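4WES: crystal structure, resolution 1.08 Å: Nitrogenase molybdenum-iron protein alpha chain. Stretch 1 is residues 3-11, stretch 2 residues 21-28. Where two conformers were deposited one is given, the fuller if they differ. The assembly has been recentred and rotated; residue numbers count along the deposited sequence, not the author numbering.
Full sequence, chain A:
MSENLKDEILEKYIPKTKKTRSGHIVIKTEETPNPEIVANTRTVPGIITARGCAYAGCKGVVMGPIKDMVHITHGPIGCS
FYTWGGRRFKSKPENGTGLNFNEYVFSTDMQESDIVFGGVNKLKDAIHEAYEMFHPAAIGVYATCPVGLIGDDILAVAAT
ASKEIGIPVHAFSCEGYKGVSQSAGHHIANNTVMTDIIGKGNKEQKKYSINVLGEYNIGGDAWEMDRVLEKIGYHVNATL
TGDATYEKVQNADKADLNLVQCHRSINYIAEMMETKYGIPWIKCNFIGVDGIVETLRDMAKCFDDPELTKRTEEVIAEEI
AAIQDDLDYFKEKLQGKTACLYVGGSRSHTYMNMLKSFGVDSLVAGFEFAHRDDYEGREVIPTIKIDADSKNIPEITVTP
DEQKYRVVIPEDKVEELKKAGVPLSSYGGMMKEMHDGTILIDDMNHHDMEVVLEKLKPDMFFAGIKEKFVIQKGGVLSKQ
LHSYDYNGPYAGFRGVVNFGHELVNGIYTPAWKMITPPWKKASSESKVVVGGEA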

# COMPACT_ATOMS: atom_id res chain seq x y z
N GLU A 3 -51.27 -5.99 19.14
CA GLU A 3 -50.48 -5.40 20.26
C GLU A 3 -49.05 -5.94 20.39
O GLU A 3 -48.15 -5.20 20.83
N ASN A 4 -48.81 -7.19 20.00
CA ASN A 4 -47.50 -7.79 20.21
C ASN A 4 -46.56 -7.61 19.01
O ASN A 4 -46.92 -7.01 18.01
N LEU A 5 -45.36 -8.13 19.13
CA LEU A 5 -44.37 -7.91 18.10
C LEU A 5 -44.78 -8.55 16.78
O LEU A 5 -44.49 -8.01 15.71
N LYS A 6 -45.43 -9.72 16.83
CA LYS A 6 -45.93 -10.30 15.58
C LYS A 6 -46.91 -9.36 14.88
O LYS A 6 -46.82 -9.13 13.69
N ASP A 7 -47.86 -8.81 15.63
CA ASP A 7 -48.78 -7.84 15.05
C ASP A 7 -48.05 -6.63 14.43
O ASP A 7 -48.41 -6.12 13.36
N GLU A 8 -47.04 -6.15 15.15
CA GLU A 8 -46.25 -5.01 14.70
C GLU A 8 -45.52 -5.31 13.40
O GLU A 8 -45.44 -4.47 12.52
N ILE A 9 -44.97 -6.53 13.30
CA ILE A 9 -44.32 -6.96 12.07
C ILE A 9 -45.34 -7.05 10.92
O ILE A 9 -45.06 -6.64 9.79
N LEU A 10 -46.51 -7.60 11.21
CA LEU A 10 -47.49 -7.83 10.15
C LEU A 10 -48.19 -6.59 9.61
O LEU A 10 -48.77 -6.64 8.52
N GLU A 11 -48.19 -5.50 10.38
CA GLU A 11 -49.11 -4.40 10.10
C GLU A 11 -49.01 -3.86 8.69
O GLU A 11 -50.03 -3.56 8.08
N ARG A 21 -47.93 -14.42 5.25
CA ARG A 21 -46.79 -14.26 6.15
C ARG A 21 -47.10 -14.57 7.61
O ARG A 21 -46.19 -15.00 8.34
N SER A 22 -48.34 -14.40 8.04
CA SER A 22 -48.69 -14.59 9.43
C SER A 22 -48.25 -15.95 9.92
O SER A 22 -47.76 -16.07 11.03
N GLY A 23 -48.44 -16.99 9.11
CA GLY A 23 -48.09 -18.32 9.56
C GLY A 23 -46.61 -18.58 9.73
O GLY A 23 -46.22 -19.54 10.39
N HIS A 24 -45.76 -17.73 9.14
CA HIS A 24 -44.30 -17.86 9.21
C HIS A 24 -43.69 -17.21 10.46
O HIS A 24 -42.47 -17.24 10.62
N ILE A 25 -44.53 -16.61 11.29
CA ILE A 25 -44.06 -15.87 12.46
C ILE A 25 -44.83 -16.43 13.65
O ILE A 25 -46.05 -16.40 13.65
N VAL A 26 -44.12 -16.93 14.65
CA VAL A 26 -44.78 -17.47 15.82
C VAL A 26 -44.03 -17.06 17.07
O VAL A 26 -42.81 -16.90 17.06
N ILE A 27 -44.79 -16.87 18.15
CA ILE A 27 -44.22 -16.53 19.45
C ILE A 27 -44.36 -17.75 20.37
O ILE A 27 -45.46 -18.27 20.55
N LYS A 28 -43.25 -18.20 20.96
CA LYS A 28 -43.25 -19.28 21.92
C LYS A 28 -43.63 -18.69 23.27
O LYS A 28 -43.02 -17.71 23.69

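The only hydrogen bonds joining these stretches come from one lysine ammonium that serves two backbone carbonyls. Lys-6 leaves the helix toward its neighbour with all four chi angles in t, and this full extension carries NZ to Ser-22 O at 2.9 Å and to Ile-25 O at 2.7 Å. These oxygens belong to the first and last residues of a type I turn, and Ser-22 O also accepts the turn's own bond from Ile-25 N at 3.3 Å. A water sits beside the ammonium, 2.7 Å from Ser-22 OG and held by Lys-6 NZ through a weak bond of 3.4 Å. With chi1 at t, Ser-22 also brings its OG within 3.5 Å of Lys-6 CE.

The lysine's methylenes do apolar work on the way: CG of Lys-6 lies 3.8 Å from CG2 of Ile-25, and its CB is 4.0 Å from CD1 of Ile-27. A long side chain can thus pack along its stem and bond at its tip.

The rest follows from periodicity. The helix and the strand run nearly antiparallel, at 162°, with axes 9.1 Å apart at closest approach. Lys-6, Ile-9 and Leu-10 point toward the strand side, as do Ile-25 and Ile-27 in return, while Val-26 between them points away. Ile-9, Leu-10, Ile-25 and Ile-27 all adopt mt. CD1 of Ile-25 meets CG2 of Ile-9 at 3.7 Å and CD2 of Leu-10 at 3.9 Å; Leu-10 also sets its CD1 3.8 Å from Ser-22 OG.

At the helix start, Asn-4, chi1 p, caps the helix by accepting from Asp-7 N at OD1, 3.0 Å away. Asp-7 OD1 returns the favour, accepting from Asn-4 N at 3.3 Å. The capping side chain still faces the strand, placing its CG 3.8 Å from Ile-27 CD1.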

# COMPACT_ATOMS: atom_id res chain seq x y z
CB GLU A 3 -51.22 -5.56 21.59
CG GLU A 3 -52.02 -6.86 21.74
CD GLU A 3 -52.97 -6.82 22.92
OE1 GLU A 3 -52.73 -6.03 23.85
OE2 GLU A 3 -53.95 -7.59 22.93
CB ASN A 4 -47.61 -9.26 20.63
CG ASN A 4 -48.20 -10.16 19.55
OD1 ASN A 4 -47.91 -10.03 18.38
ND2 ASN A 4 -48.97 -11.16 19.99
CB LEU A 5 -43.02 -8.49 18.55
CG LEU A 5 -41.84 -8.34 17.59
CD1 LEU A 5 -41.57 -6.90 17.23
CD2 LEU A 5 -40.57 -8.97 18.19
CB LYS A 6 -46.57 -11.66 15.84
CG LYS A 6 -47.22 -12.27 14.62
CD LYS A 6 -47.70 -13.67 14.87
CE LYS A 6 -48.41 -14.25 13.65
NZ LYS A 6 -48.69 -15.70 13.76
CB ASP A 7 -49.76 -7.39 16.12
CG ASP A 7 -50.64 -8.51 16.63
OD1 ASP A 7 -50.87 -8.53 17.86
OD2 ASP A 7 -51.12 -9.35 15.83
CB GLU A 8 -45.30 -4.59 15.81
CG GLU A 8 -46.07 -4.01 16.98
CD GLU A 8 -45.25 -3.81 18.24
OE1 GLU A 8 -44.17 -4.42 18.36
OE2 GLU A 8 -45.71 -3.05 19.11
CB ILE A 9 -43.61 -8.33 12.25
CG1 ILE A 9 -42.41 -8.18 13.16
CG2 ILE A 9 -43.17 -8.87 10.91
CD1 ILE A 9 -41.88 -9.50 13.65
CB LEU A 10 -48.53 -8.83 10.62
CG LEU A 10 -48.11 -10.28 10.87
CD1 LEU A 10 -49.22 -11.10 11.49
CD2 LEU A 10 -47.62 -10.95 9.60
CB GLU A 11 -48.90 -3.29 11.13
CG GLU A 11 -49.78 -2.07 10.88
CD GLU A 11 -51.25 -2.35 11.14
OE1 GLU A 11 -52.10 -1.58 10.65
OE2 GLU A 11 -51.54 -3.34 11.84
CB ARG A 21 -46.18 -12.85 6.04
CG ARG A 21 -45.45 -12.55 4.75
CD ARG A 21 -44.16 -13.36 4.60
NE ARG A 21 -43.18 -13.02 5.66
CZ ARG A 21 -42.29 -13.88 6.14
NH1 ARG A 21 -41.48 -13.48 7.10
NH2 ARG A 21 -42.26 -15.15 5.73
CB SER A 22 -50.19 -14.45 9.62
OG SER A 22 -50.57 -14.58 10.97
CB HIS A 24 -43.69 -17.24 7.96
CG HIS A 24 -44.04 -17.97 6.71
ND1 HIS A 24 -43.19 -18.85 6.06
CD2 HIS A 24 -45.19 -17.96 5.98
CE1 HIS A 24 -43.80 -19.35 5.00
NE2 HIS A 24 -45.01 -18.81 4.93
CB ILE A 25 -44.32 -14.36 12.32
CG1 ILE A 25 -43.63 -13.82 11.09
CG2 ILE A 25 -43.83 -13.63 13.57
CD1 ILE A 25 -44.14 -12.46 10.67
CB VAL A 26 -44.97 -19.01 15.79
CG1 VAL A 26 -45.91 -19.43 14.66
CG2 VAL A 26 -43.65 -19.74 15.68
CB ILE A 27 -44.88 -15.26 20.04
CG1 ILE A 27 -44.61 -14.03 19.13
CG2 ILE A 27 -44.37 -15.01 21.46
CD1 ILE A 27 -45.39 -12.76 19.49
CB LYS A 28 -41.85 -19.90 22.03
CG LYS A 28 -41.73 -20.98 23.08
CD LYS A 28 -40.39 -21.68 23.07
CE LYS A 28 -40.37 -22.78 24.12
NZ LYS A 28 -39.16 -23.64 24.11
O HOH W 1 -51.10 -17.05 11.85